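Local coordinates for protein acetylxylan esterase / glucomannan deacetylase (Cellvibrio japonicus, PDB 2W9X) that removes acetyl groups from plant cell wall polysaccharides, deacetylating xylan and, with a large preference, glucomannan, at residues B[29-34]-B[189-194]; B[47-52]-B[121-126]; B[57-62]-B[125-130]; B[65-70]-B[94-99]; B[75-80]-B[109-114]. One frame throughout, in Å; residues are numbered along the deposited sequence.

Contact 1 of 5, residues B[29-34]-B[189-194]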
# COMPACT_ATOMS: atom_id res chain seq x y z
N PRO B 29 -18.05 24.79 27.56
CA PRO B 29 -16.88 24.29 26.83
C PRO B 29 -17.28 23.30 25.74
O PRO B 29 -18.15 22.45 25.96
CB PRO B 29 -16.04 23.57 27.91
CG PRO B 29 -16.94 23.44 29.10
CD PRO B 29 -17.95 24.54 29.01
N LEU B 30 -16.65 23.43 24.58
CA LEU B 30 -16.98 22.62 23.43
C LEU B 30 -15.73 22.08 22.74
O LEU B 30 -14.61 22.56 23.00
CB LEU B 30 -17.89 23.41 22.46
CG LEU B 30 -17.44 24.11 21.17
CD1 LEU B 30 -18.57 25.00 20.70
CD2 LEU B 30 -16.16 24.91 21.30
N HIS B 31 -15.94 21.07 21.90
CA HIS B 31 -14.91 20.44 21.09
C HIS B 31 -15.32 20.59 19.62
O HIS B 31 -16.49 20.43 19.29
CB HIS B 31 -14.80 18.96 21.46
CG HIS B 31 -13.98 18.15 20.50
ND1 HIS B 31 -12.60 18.16 20.50
CD2 HIS B 31 -14.35 17.30 19.51
CE1 HIS B 31 -12.15 17.35 19.55
NE2 HIS B 31 -13.19 16.81 18.94
N ILE B 32 -14.35 20.90 18.77
CA ILE B 32 -14.60 21.15 17.35
C ILE B 32 -13.94 20.10 16.47
O ILE B 32 -12.75 19.79 16.62
CB ILE B 32 -14.09 22.54 16.89
CG1 ILE B 32 -14.72 23.66 17.72
CG2 ILE B 32 -14.35 22.75 15.39
CD1 ILE B 32 -13.73 24.76 18.13
N GLY B 33 -14.73 19.54 15.55
CA GLY B 33 -14.20 18.76 14.46
C GLY B 33 -14.25 19.52 13.15
O GLY B 33 -15.25 20.17 12.83
N GLY B 34 -13.17 19.45 12.38
CA GLY B 34 -13.13 20.10 11.09
C GLY B 34 -12.58 21.50 11.18
O GLY B 34 -12.42 22.06 12.28
N ASP B 189 -13.33 5.73 16.61
CA ASP B 189 -13.48 6.88 17.51
C ASP B 189 -12.37 7.92 17.32
O ASP B 189 -11.74 8.36 18.29
CB ASP B 189 -13.60 6.44 18.98
CG ASP B 189 -14.00 7.58 19.90
OD1 ASP B 189 -14.72 8.50 19.45
OD2 ASP B 189 -13.58 7.55 21.08
N ALA B 190 -12.14 8.30 16.07
CA ALA B 190 -11.15 9.32 15.74
C ALA B 190 -11.82 10.62 15.38
O ALA B 190 -12.92 10.64 14.84
CB ALA B 190 -10.28 8.86 14.57
N ASP B 191 -11.16 11.73 15.68
CA ASP B 191 -11.60 13.00 15.15
C ASP B 191 -11.30 13.06 13.66
O ASP B 191 -10.40 12.37 13.17
CB ASP B 191 -10.97 14.16 15.92
CG ASP B 191 -11.66 14.42 17.24
OD1 ASP B 191 -12.90 14.60 17.25
OD2 ASP B 191 -10.96 14.41 18.26
N TYR B 192 -12.08 13.83 12.92
CA TYR B 192 -11.89 13.85 11.47
C TYR B 192 -12.07 15.22 10.86
O TYR B 192 -12.83 16.04 11.38
CB TYR B 192 -12.82 12.85 10.74
CG TYR B 192 -14.31 12.99 11.03
CD1 TYR B 192 -15.13 13.77 10.21
CD2 TYR B 192 -14.91 12.30 12.09
CE1 TYR B 192 -16.50 13.88 10.46
CE2 TYR B 192 -16.28 12.39 12.34
CZ TYR B 192 -17.06 13.17 11.53
OH TYR B 192 -18.41 13.25 11.80
N GLN B 193 -11.34 15.43 9.77
CA GLN B 193 -11.52 16.57 8.88
C GLN B 193 -11.81 16.01 7.49
O GLN B 193 -11.13 15.09 7.04
CB GLN B 193 -10.27 17.45 8.86
CG GLN B 193 -10.04 18.24 10.15
CD GLN B 193 -9.08 19.42 9.95
OE1 GLN B 193 -8.82 20.18 10.89
NE2 GLN B 193 -8.56 19.56 8.74
N ILE B 194 -12.83 16.56 6.83
CA ILE B 194 -13.20 16.18 5.46
C ILE B 194 -12.95 17.39 4.56
O ILE B 194 -13.83 18.21 4.32
CB ILE B 194 -14.67 15.69 5.33
CG1 ILE B 194 -15.03 14.68 6.44
CG2 ILE B 194 -14.95 15.15 3.92
CD1 ILE B 194 -14.23 13.35 6.41
O HOH W 1 -11.21 17.76 13.32
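The seam between the N-terminal beta domain and the SGNH-hydrolase domain is bridged here by His31 and Asp191. Their side chains reach toward each other tip to tip. NE2 of His31 donates a hydrogen bond to OD1 of Asp191 at 2.8 Å, with an N-H...O angle of 160°. The oxygen lies close to the plane of the imidazole. The donor, in contrast, meets OD1 from above the carboxylate plane, and the two planes are 36° apart. CG of His31 is anti to the backbone N (chi1 168°), and the side chain points toward Asp191. OD1 is shared: Arg141 forms a salt bridge to it and Tyr56 OH a hydrogen bond. This buried carboxylate therefore has several donors, which should stabilise its charge.

Further along, the backbones meet at glycine. One water accepts from Gly34 N at 2.8 Å and donates to Tyr192 O at 3.1 Å. Gly34 CA also packs on CG of Gln193 at 3.7 Å. Gly34 has a positive phi, which suits a residue without CB. Strand 31-33 pairs with strand 56-62, while 191-196 is an outermost strand of the parallel sheet. This is a polar, water-bridged interface between a beta-sandwich and the alpha/beta fold of SGNH hydrolases.

Contact 2 of 5, residues B[47-52]-B[121-126]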
# COMPACT_ATOMS: atom_id res chain seq x y z
N SER B 47 -17.54 33.05 17.90
CA SER B 47 -18.13 32.62 16.65
C SER B 47 -17.24 31.64 15.91
O SER B 47 -16.03 31.84 15.76
CB SER B 47 -18.50 33.82 15.77
OG SER B 47 -17.35 34.40 15.21
N TYR B 48 -17.87 30.55 15.48
CA TYR B 48 -17.20 29.51 14.73
C TYR B 48 -17.74 29.58 13.31
O TYR B 48 -18.92 29.33 13.07
CB TYR B 48 -17.48 28.15 15.37
CG TYR B 48 -17.26 28.13 16.87
CD1 TYR B 48 -15.99 27.92 17.42
CD2 TYR B 48 -18.32 28.35 17.76
CE1 TYR B 48 -15.78 27.92 18.81
CE2 TYR B 48 -18.12 28.36 19.14
CZ TYR B 48 -16.86 28.13 19.66
OH TYR B 48 -16.66 28.14 21.03
N THR B 49 -16.88 30.00 12.38
CA THR B 49 -17.22 30.08 10.94
C THR B 49 -16.58 28.90 10.19
O THR B 49 -15.41 28.58 10.41
CB THR B 49 -16.80 31.46 10.34
OG1 THR B 49 -17.39 32.51 11.12
CG2 THR B 49 -17.27 31.63 8.90
N TYR B 50 -17.35 28.25 9.31
CA TYR B 50 -16.90 27.04 8.60
C TYR B 50 -17.43 26.99 7.16
O TYR B 50 -18.43 27.62 6.84
CB TYR B 50 -17.35 25.78 9.36
CG TYR B 50 -18.74 25.94 9.89
CD1 TYR B 50 -18.97 26.50 11.16
CD2 TYR B 50 -19.84 25.61 9.10
CE1 TYR B 50 -20.27 26.68 11.64
CE2 TYR B 50 -21.13 25.79 9.55
CZ TYR B 50 -21.34 26.32 10.82
OH TYR B 50 -22.62 26.50 11.27
N SER B 51 -16.77 26.21 6.29
CA SER B 51 -17.27 25.99 4.92
C SER B 51 -16.94 24.61 4.34
O SER B 51 -17.68 24.09 3.49
CB SER B 51 -16.79 27.08 3.96
OG SER B 51 -15.38 27.14 3.97
N TRP B 52 -15.84 24.01 4.80
CA TRP B 52 -15.48 22.65 4.39
C TRP B 52 -16.56 21.67 4.90
O TRP B 52 -17.24 21.96 5.90
CB TRP B 52 -14.09 22.25 4.90
CG TRP B 52 -12.94 22.95 4.22
CD1 TRP B 52 -12.23 24.00 4.70
CD2 TRP B 52 -12.35 22.63 2.93
NE1 TRP B 52 -11.25 24.37 3.81
CE2 TRP B 52 -11.30 23.55 2.72
CE3 TRP B 52 -12.62 21.67 1.95
CZ2 TRP B 52 -10.50 23.54 1.56
CZ3 TRP B 52 -11.82 21.66 0.78
CH2 TRP B 52 -10.77 22.59 0.61
N SER B 121 -20.26 30.49 3.52
CA SER B 121 -19.92 29.94 4.83
C SER B 121 -21.09 30.04 5.80
O SER B 121 -22.10 30.67 5.50
CB SER B 121 -18.67 30.61 5.40
OG SER B 121 -18.87 32.00 5.59
N GLY B 122 -20.96 29.39 6.95
CA GLY B 122 -21.99 29.44 8.00
C GLY B 122 -21.35 29.68 9.35
O GLY B 122 -20.15 29.43 9.52
N ARG B 123 -22.12 30.17 10.31
CA ARG B 123 -21.60 30.38 11.65
C ARG B 123 -22.40 29.65 12.73
O ARG B 123 -23.64 29.63 12.71
CB ARG B 123 -21.51 31.88 11.98
CG ARG B 123 -20.99 32.75 10.83
CD ARG B 123 -20.40 34.07 11.32
NE ARG B 123 -21.40 35.02 11.78
CZ ARG B 123 -21.80 35.13 13.05
NH1 ARG B 123 -21.28 34.33 13.97
NH2 ARG B 123 -22.72 36.04 13.40
N PHE B 124 -21.68 29.04 13.66
CA PHE B 124 -22.25 28.50 14.89
C PHE B 124 -21.75 29.37 16.05
O PHE B 124 -20.55 29.67 16.13
CB PHE B 124 -21.84 27.04 15.09
CG PHE B 124 -22.36 26.41 16.35
CD1 PHE B 124 -23.73 26.35 16.61
CD2 PHE B 124 -21.48 25.82 17.26
CE1 PHE B 124 -24.21 25.74 17.77
CE2 PHE B 124 -21.96 25.20 18.42
CZ PHE B 124 -23.32 25.16 18.67
N LEU B 125 -22.67 29.76 16.93
CA LEU B 125 -22.36 30.66 18.03
C LEU B 125 -22.33 30.00 19.42
O LEU B 125 -22.28 30.70 20.43
CB LEU B 125 -23.32 31.86 18.03
CG LEU B 125 -23.30 32.82 16.84
CD1 LEU B 125 -24.20 34.03 17.10
CD2 LEU B 125 -21.90 33.29 16.60
N GLY B 126 -22.40 28.67 19.47
CA GLY B 126 -22.18 27.95 20.74
C GLY B 126 -23.36 27.26 21.40
O GLY B 126 -24.52 27.40 20.97
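Tyr48 and Phe124 form a hydrogen-bonded antiparallel pair, with Tyr48 N to Phe124 O at 2.9 Å and Phe124 N to Tyr48 O at 2.8 Å. Tyr50 and Gly122 make the next such pair. Thr49 and Arg123 lie between them as a non-hydrogen-bonded pair.

The tight part is the face carrying Tyr48, Tyr50 and Phe124. Tyr50 CG sits between its backbone N and carbonyl carbon (chi1 41°). Gly122 O lies 3.4 Å above the plane of the Tyr50 ring, over its centre. Gly122 has no side chain, and the ring lies close over its backbone. Phe124 N lies at the ring edge, 3.4 Å from Tyr50 CE1, and CE1 packs on Phe124 CB. The phenol oxygen bonds to Asp72.

On the other face Thr49 is buried, but Arg123 is partly exposed, as is Ser121 at the strand end. Arg123 crosses Thr49 obliquely, and its CD lies 3.4 Å from Thr49 OG1. The chain bends at chi3 (-73°). Its guanidinium forms a salt bridge with Asp71. Ser121 CB lies 3.3 Å from Tyr50 O.

Strand 37-39 flanks 47-50 on its far edge, and strand 67-72 flanks 122-128. Phe124 packs inward on Leu111 of strand 108-113, in the facing sheet.

Contact 3 of 5, residues B[57-62]-B[125-130]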
# COMPACT_ATOMS: atom_id res chain seq x y z
N PHE B 57 -19.51 19.98 16.19
CA PHE B 57 -19.30 20.57 17.52
C PHE B 57 -19.89 19.65 18.59
O PHE B 57 -21.03 19.16 18.44
CB PHE B 57 -19.96 21.95 17.61
CG PHE B 57 -19.53 22.90 16.52
CD1 PHE B 57 -18.45 23.77 16.73
CD2 PHE B 57 -20.21 22.95 15.31
CE1 PHE B 57 -18.06 24.65 15.73
CE2 PHE B 57 -19.81 23.83 14.30
CZ PHE B 57 -18.74 24.68 14.51
N GLU B 58 -19.12 19.41 19.65
CA GLU B 58 -19.55 18.52 20.73
C GLU B 58 -19.49 19.21 22.07
O GLU B 58 -18.63 20.07 22.30
CB GLU B 58 -18.70 17.25 20.78
CG GLU B 58 -19.00 16.28 19.64
CD GLU B 58 -17.99 15.16 19.55
OE1 GLU B 58 -18.41 14.00 19.73
OE2 GLU B 58 -16.79 15.43 19.32
N THR B 59 -20.43 18.84 22.95
CA THR B 59 -20.41 19.28 24.35
C THR B 59 -21.00 18.23 25.30
O THR B 59 -21.65 17.27 24.86
CB THR B 59 -21.07 20.67 24.54
OG1 THR B 59 -20.66 21.20 25.80
CG2 THR B 59 -22.59 20.59 24.50
N ALA B 60 -20.78 18.44 26.60
CA ALA B 60 -21.21 17.52 27.65
C ALA B 60 -21.49 18.29 28.93
O ALA B 60 -20.72 19.18 29.30
CB ALA B 60 -20.16 16.44 27.89
N PHE B 61 -22.59 17.94 29.59
CA PHE B 61 -23.00 18.65 30.81
C PHE B 61 -24.02 17.87 31.65
O PHE B 61 -24.77 17.04 31.13
CB PHE B 61 -23.59 20.03 30.46
CG PHE B 61 -24.89 19.95 29.71
CD1 PHE B 61 -24.90 19.64 28.35
CD2 PHE B 61 -26.09 20.20 30.35
CE1 PHE B 61 -26.11 19.57 27.65
CE2 PHE B 61 -27.30 20.13 29.66
CZ PHE B 61 -27.31 19.82 28.31
N LYS B 62 -24.02 18.15 32.95
CA LYS B 62 -25.09 17.73 33.84
C LYS B 62 -26.07 18.89 33.94
O LYS B 62 -25.69 20.01 34.32
CB LYS B 62 -24.54 17.37 35.23
N LEU B 125 -22.67 29.76 16.93
CA LEU B 125 -22.36 30.66 18.03
C LEU B 125 -22.33 30.00 19.42
O LEU B 125 -22.28 30.70 20.43
CB LEU B 125 -23.32 31.86 18.03
CG LEU B 125 -23.30 32.82 16.84
CD1 LEU B 125 -24.20 34.03 17.10
CD2 LEU B 125 -21.90 33.29 16.60
N GLY B 126 -22.40 28.67 19.47
CA GLY B 126 -22.18 27.95 20.74
C GLY B 126 -23.36 27.26 21.40
O GLY B 126 -24.52 27.40 20.97
N PHE B 127 -23.03 26.50 22.45
CA PHE B 127 -23.98 25.78 23.30
C PHE B 127 -24.22 26.54 24.61
O PHE B 127 -23.31 26.64 25.44
CB PHE B 127 -23.43 24.39 23.66
CG PHE B 127 -23.20 23.48 22.48
CD1 PHE B 127 -24.27 22.81 21.88
CD2 PHE B 127 -21.92 23.27 21.98
CE1 PHE B 127 -24.06 21.95 20.80
CE2 PHE B 127 -21.70 22.42 20.90
CZ PHE B 127 -22.78 21.76 20.30
N TYR B 128 -25.45 27.03 24.79
CA TYR B 128 -25.81 27.88 25.94
C TYR B 128 -26.73 27.17 26.94
O TYR B 128 -27.59 26.37 26.55
CB TYR B 128 -26.41 29.21 25.46
CG TYR B 128 -25.36 30.18 24.97
CD1 TYR B 128 -25.09 31.35 25.67
CD2 TYR B 128 -24.62 29.91 23.81
CE1 TYR B 128 -24.12 32.24 25.22
CE2 TYR B 128 -23.64 30.80 23.36
CZ TYR B 128 -23.39 31.96 24.07
OH TYR B 128 -22.43 32.84 23.63
N THR B 129 -26.53 27.47 28.24
CA THR B 129 -27.25 26.78 29.32
C THR B 129 -27.66 27.72 30.45
O THR B 129 -27.48 28.95 30.38
CB THR B 129 -26.38 25.65 29.95
OG1 THR B 129 -25.39 25.20 29.00
CG2 THR B 129 -27.26 24.46 30.38
N ASP B 130 -28.24 27.12 31.49
CA ASP B 130 -28.46 27.75 32.79
C ASP B 130 -27.14 27.69 33.58
O ASP B 130 -26.46 26.66 33.55
CB ASP B 130 -29.58 27.02 33.54
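Thr59 CG2 sits over one face of the Phe127 ring, 3.7 Å from its centroid. The line from centroid to methyl is 17° off the ring normal, which makes a CH-pi contact. The methyl is shifted somewhat toward the rim and is 3.6 Å from CG of Phe127. The two side chains reach toward each other tip to tip. At the far end of the same ring, Phe57 CB packs on CE2 at 3.8 Å. Phe57 O lies near the ring plane, 3.6 Å from CZ. A more distant touch joins Phe61 CE2 to Thr129 CG2 at 4.4 Å.

Outer residues help to place these groups. OG1 of Thr59 is anti to its backbone N (chi1 -162°) and is hydrogen-bonded to Pro29 O. This orientation leaves CG2 between N and the carbonyl carbon, facing the ring. Phe124 meets the Phe127 ring edge-to-face and also packs on Phe57. Leu68 and Val109 touch Phe127 as well.

No hydrogen bond links the two segments. Their axes come within 8.4 Å and run 20° apart. The strands belong to different sheets, and their side chains meet between the sheets. This is the apolar core of a beta-sandwich, here in the N-terminal domain of a CE2 esterase.

Contact 4 of 5, residues B[65-70]-B[94-99]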
# COMPACT_ATOMS: atom_id res chain seq x y z
N SER B 65 -31.31 21.75 30.41
CA SER B 65 -31.60 22.72 29.35
C SER B 65 -30.40 22.98 28.45
O SER B 65 -29.26 22.91 28.90
CB SER B 65 -32.09 24.04 29.95
OG SER B 65 -33.37 23.87 30.57
N LEU B 66 -30.68 23.28 27.18
CA LEU B 66 -29.64 23.60 26.20
C LEU B 66 -30.19 24.45 25.05
O LEU B 66 -31.28 24.19 24.54
CB LEU B 66 -29.00 22.31 25.66
CG LEU B 66 -27.70 22.37 24.85
CD1 LEU B 66 -26.51 22.83 25.71
CD2 LEU B 66 -27.42 21.02 24.23
N THR B 67 -29.43 25.46 24.67
CA THR B 67 -29.74 26.26 23.49
C THR B 67 -28.53 26.28 22.56
O THR B 67 -27.38 26.42 23.01
CB THR B 67 -30.17 27.70 23.86
OG1 THR B 67 -31.40 27.67 24.58
CG2 THR B 67 -30.36 28.58 22.62
N LEU B 68 -28.80 26.12 21.28
CA LEU B 68 -27.80 26.29 20.25
C LEU B 68 -28.04 27.63 19.58
O LEU B 68 -29.14 27.90 19.11
CB LEU B 68 -27.91 25.16 19.22
CG LEU B 68 -27.26 23.80 19.46
CD1 LEU B 68 -27.87 23.02 20.62
CD2 LEU B 68 -27.38 22.98 18.18
N LYS B 69 -27.01 28.48 19.56
CA LYS B 69 -27.08 29.75 18.86
C LYS B 69 -26.50 29.57 17.47
O LYS B 69 -25.33 29.21 17.31
CB LYS B 69 -26.30 30.84 19.60
CG LYS B 69 -26.90 31.30 20.91
CD LYS B 69 -26.16 32.53 21.41
CE LYS B 69 -26.76 33.84 20.89
NZ LYS B 69 -27.92 34.32 21.71
N PHE B 70 -27.32 29.84 16.46
CA PHE B 70 -26.93 29.70 15.06
C PHE B 70 -26.81 31.05 14.36
O PHE B 70 -27.51 31.99 14.71
CB PHE B 70 -27.99 28.91 14.30
CG PHE B 70 -27.93 27.42 14.49
CD1 PHE B 70 -26.94 26.66 13.86
CD2 PHE B 70 -28.91 26.77 15.24
CE1 PHE B 70 -26.92 25.28 14.02
CE2 PHE B 70 -28.89 25.39 15.40
CZ PHE B 70 -27.90 24.64 14.80
N LYS B 94 -30.29 32.95 11.60
CA LYS B 94 -29.83 33.66 12.79
C LYS B 94 -30.88 33.48 13.88
O LYS B 94 -31.79 34.29 14.01
CB LYS B 94 -29.61 35.14 12.47
CG LYS B 94 -28.85 35.92 13.54
CD LYS B 94 -28.38 37.25 12.98
CE LYS B 94 -27.22 37.81 13.78
NZ LYS B 94 -26.81 39.16 13.29
N VAL B 95 -30.74 32.40 14.65
CA VAL B 95 -31.72 32.05 15.69
C VAL B 95 -31.07 31.39 16.90
O VAL B 95 -29.93 30.89 16.83
CB VAL B 95 -32.85 31.10 15.17
CG1 VAL B 95 -33.73 31.79 14.12
CG2 VAL B 95 -32.28 29.78 14.65
N ASP B 96 -31.81 31.40 18.01
CA ASP B 96 -31.52 30.56 19.16
C ASP B 96 -32.41 29.32 19.10
O ASP B 96 -33.64 29.42 19.10
CB ASP B 96 -31.73 31.32 20.47
CG ASP B 96 -30.78 32.49 20.61
OD1 ASP B 96 -30.86 33.43 19.79
OD2 ASP B 96 -29.96 32.47 21.56
N TYR B 97 -31.77 28.16 19.04
CA TYR B 97 -32.47 26.89 18.85
C TYR B 97 -32.61 26.12 20.17
O TYR B 97 -31.61 25.69 20.73
CB TYR B 97 -31.74 26.05 17.78
CG TYR B 97 -32.37 24.71 17.52
CD1 TYR B 97 -32.07 23.61 18.32
CD2 TYR B 97 -33.28 24.53 16.47
CE1 TYR B 97 -32.65 22.38 18.10
CE2 TYR B 97 -33.87 23.30 16.24
CZ TYR B 97 -33.55 22.23 17.06
OH TYR B 97 -34.11 20.99 16.86
N PRO B 98 -33.86 25.95 20.65
CA PRO B 98 -34.11 25.20 21.89
C PRO B 98 -34.21 23.69 21.65
O PRO B 98 -34.88 23.25 20.70
CB PRO B 98 -35.45 25.77 22.38
CG PRO B 98 -35.99 26.65 21.25
CD PRO B 98 -35.11 26.45 20.05
N VAL B 99 -33.57 22.90 22.50
CA VAL B 99 -33.40 21.47 22.25
C VAL B 99 -34.64 20.64 22.63
O VAL B 99 -35.49 21.09 23.41
CB VAL B 99 -32.12 20.91 22.95
CG1 VAL B 99 -32.04 19.39 22.82
CG2 VAL B 99 -30.88 21.55 22.35
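Lys69 and Asp96 both have CG anti to the carbonyl carbon (chi1 -69° and -64°), and their side chains lie side by side, pointing the same way. Bends at chi3 and chi4 of Lys69 then bring NZ back to the carboxylate. NZ donates to OD2 of Asp96 at 2.8 Å, on the syn lone pair, forming a salt bridge. OD2 is also 3.3 Å from Lys69 CG, so the lysine wraps around the oxygen. Next to the pair, Thr67 CG2 packs on Asp96 CB at 3.7 Å.

Strands 67-70 and 95-98 are antiparallel neighbours at one edge of their sheet in the beta-sandwich. Strand 95-98 is outermost within the chain, and strand 122-128 pairs with the other side of 67-72. Leu68 and Tyr97 exchange backbone bonds, with Tyr97 N to Leu68 O at 2.6 Å. Phe70 N donates to Val95 O at 2.8 Å.

The face carrying Leu68, Phe70 and Tyr97 turns to the sandwich interior. Tyr97 CB meets the edge of the Phe70 ring in its plane, 3.8 Å from CE2. Val99 CG2 touches Leu66 CB and Leu68 CD1, at 3.9 and 3.8 Å, its side chain set at a slant to both. Leu79 and Ile89 of the other sheet cover Tyr97.

Contact 5 of 5, residues B[75-80]-B[109-114]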
# COMPACT_ATOMS: atom_id res chain seq x y z
N ASN B 75 -26.69 25.74 5.62
CA ASN B 75 -26.55 24.31 5.86
C ASN B 75 -27.77 23.61 6.44
O ASN B 75 -28.59 24.22 7.11
CB ASN B 75 -25.36 24.06 6.80
CG ASN B 75 -24.05 24.41 6.17
OD1 ASN B 75 -23.40 25.40 6.55
ND2 ASN B 75 -23.65 23.62 5.18
N ILE B 76 -27.86 22.31 6.16
CA ILE B 76 -28.69 21.41 6.95
C ILE B 76 -27.75 20.75 7.96
O ILE B 76 -26.60 20.44 7.63
CB ILE B 76 -29.40 20.32 6.09
CG1 ILE B 76 -30.11 20.94 4.87
CG2 ILE B 76 -30.40 19.52 6.94
CD1 ILE B 76 -30.72 19.91 3.88
N PHE B 77 -28.23 20.57 9.19
CA PHE B 77 -27.48 19.95 10.26
C PHE B 77 -28.27 18.79 10.81
O PHE B 77 -29.49 18.76 10.68
CB PHE B 77 -27.28 20.92 11.45
CG PHE B 77 -26.47 22.13 11.14
CD1 PHE B 77 -25.09 22.14 11.38
CD2 PHE B 77 -27.07 23.28 10.64
CE1 PHE B 77 -24.33 23.27 11.10
CE2 PHE B 77 -26.32 24.42 10.37
CZ PHE B 77 -24.95 24.42 10.60
N ARG B 78 -27.58 17.86 11.45
CA ARG B 78 -28.26 17.00 12.40
C ARG B 78 -27.70 17.18 13.82
O ARG B 78 -26.51 17.50 14.01
CB ARG B 78 -28.31 15.53 11.95
CG ARG B 78 -26.99 14.80 11.97
CD ARG B 78 -27.08 13.46 11.25
NE ARG B 78 -25.82 12.73 11.46
CZ ARG B 78 -25.55 11.52 10.98
NH1 ARG B 78 -24.37 10.98 11.26
NH2 ARG B 78 -26.43 10.87 10.23
N LEU B 79 -28.59 17.02 14.80
CA LEU B 79 -28.25 17.15 16.20
C LEU B 79 -28.41 15.81 16.90
O LEU B 79 -29.48 15.20 16.85
CB LEU B 79 -29.13 18.22 16.87
CG LEU B 79 -28.96 18.54 18.36
CD1 LEU B 79 -27.61 19.16 18.62
CD2 LEU B 79 -30.06 19.50 18.80
N ILE B 80 -27.35 15.35 17.55
CA ILE B 80 -27.36 14.05 18.21
C ILE B 80 -27.22 14.22 19.72
O ILE B 80 -26.15 14.58 20.22
CB ILE B 80 -26.26 13.12 17.64
CG1 ILE B 80 -26.38 13.04 16.11
CG2 ILE B 80 -26.32 11.75 18.29
CD1 ILE B 80 -25.17 12.41 15.40
N VAL B 109 -23.82 15.93 23.66
CA VAL B 109 -24.50 16.51 22.49
C VAL B 109 -23.52 16.77 21.34
O VAL B 109 -22.51 17.44 21.52
CB VAL B 109 -25.25 17.81 22.85
CG1 VAL B 109 -25.90 18.42 21.62
CG2 VAL B 109 -26.30 17.56 23.94
N ARG B 110 -23.86 16.26 20.15
CA ARG B 110 -23.05 16.39 18.94
C ARG B 110 -23.88 17.02 17.81
O ARG B 110 -24.92 16.48 17.43
CB ARG B 110 -22.53 15.01 18.51
CG ARG B 110 -21.59 15.00 17.31
CD ARG B 110 -21.08 13.59 17.05
NE ARG B 110 -20.23 13.51 15.87
CZ ARG B 110 -18.91 13.34 15.88
NH1 ARG B 110 -18.25 13.23 17.03
NH2 ARG B 110 -18.25 13.27 14.74
N LEU B 111 -23.42 18.17 17.31
CA LEU B 111 -24.06 18.83 16.17
C LEU B 111 -23.19 18.60 14.93
O LEU B 111 -21.97 18.81 14.99
CB LEU B 111 -24.20 20.33 16.45
CG LEU B 111 -24.54 21.29 15.30
CD1 LEU B 111 -26.02 21.25 14.94
CD2 LEU B 111 -24.09 22.73 15.62
N GLU B 112 -23.81 18.16 13.83
CA GLU B 112 -23.06 17.88 12.59
C GLU B 112 -23.61 18.61 11.36
O GLU B 112 -24.80 18.57 11.09
CB GLU B 112 -23.02 16.37 12.29
CG GLU B 112 -22.36 15.51 13.38
CD GLU B 112 -22.45 14.02 13.14
OE1 GLU B 112 -23.28 13.55 12.32
OE2 GLU B 112 -21.66 13.30 13.79
N LYS B 113 -22.71 19.24 10.61
CA LYS B 113 -23.03 19.77 9.28
C LYS B 113 -23.16 18.59 8.28
O LYS B 113 -22.35 17.66 8.28
CB LYS B 113 -21.94 20.75 8.84
CG LYS B 113 -22.00 21.28 7.42
CD LYS B 113 -20.59 21.71 7.02
CE LYS B 113 -20.55 22.98 6.20
NZ LYS B 113 -20.87 22.76 4.77
N LEU B 114 -24.20 18.64 7.45
CA LEU B 114 -24.51 17.57 6.50
C LEU B 114 -24.19 17.99 5.08
O LEU B 114 -23.73 17.19 4.28
CB LEU B 114 -26.01 17.24 6.58
CG LEU B 114 -26.55 16.24 7.59
CD1 LEU B 114 -25.76 16.15 8.85
CD2 LEU B 114 -28.04 16.44 7.86
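Two neighbouring strands of one antiparallel sheet of the beta-sandwich carry a salt-bridge network of Arg78, Glu112 and Arg110 on one face. Arg78 and Glu112 lie side by side, pointing the same way, with guanidinium and carboxylate nearly coplanar (26°). Arg78 grips OE1 of Glu112 with two nitrogens, NE at 2.8 Å and NH1 at 3.0 Å. NE comes nearly along the C-O axis, and NH1 uses the syn lone pair. Arg78 CG sits between N and the carbonyl carbon (chi1 70°), and the chain runs extended to NE. The second oxygen, OE2, takes NE of Arg110 on its anti lone pair. Lys186 of helix 180-187 also forms a salt bridge with OE2. Glu112 is thus surrounded by positive charge, which should keep it ionised. Leu114 CD1 packs on Arg78 CG at 3.6 Å, the two side chains at about a right angle.

The opposite face is mostly apolar and turns to the sandwich interior. Leu79 CD1 meets Val109 CG1 at 3.5 Å, and Phe77 CB meets Leu111 CD1 at 3.7 Å. Lys113 lies on this face beside Phe77, its NZ hydrogen-bonded to Thr115 O and Thr117 OG1. Phe70, from the other sheet, packs on both Phe77 and Leu111.

Backbone bonds run in both directions between Arg78 and Glu112 and between Ile80 and Arg110, with Ile80 N to Arg110 O at 2.7 Å. Such a two-faced sheet, largely apolar toward the sandwich core and charged where Lys186 and Tyr192 of the hydrolase domain meet it, fits a beta-sandwich packed against an SGNH-hydrolase domain.

In the fold
Contacts 2 and 4 lie in one sheet of the N-terminal beta-sandwich, joined where Leu125 N meets Lys69 O at 2.7 Å. Contact 5 lies in the facing sheet. Contact 3 crosses between the sheets, and its strand 56-62 pairs with strand 108-113 of contact 5. Leu68 CD2 of contact 4 packs on Leu79 CD1 of contact 5 at 3.9 Å, across the core. Contact 1 ties the sandwich to the hydrolase domain. Tyr192 OH there is 2.9 Å from Arg110 NH2 of contact 5, and the centres of contacts 1 and 5 are about 12 Å apart. All five contacts lie away from Ser151, the probable nucleophile, and His336, which probably raises its nucleophilicity.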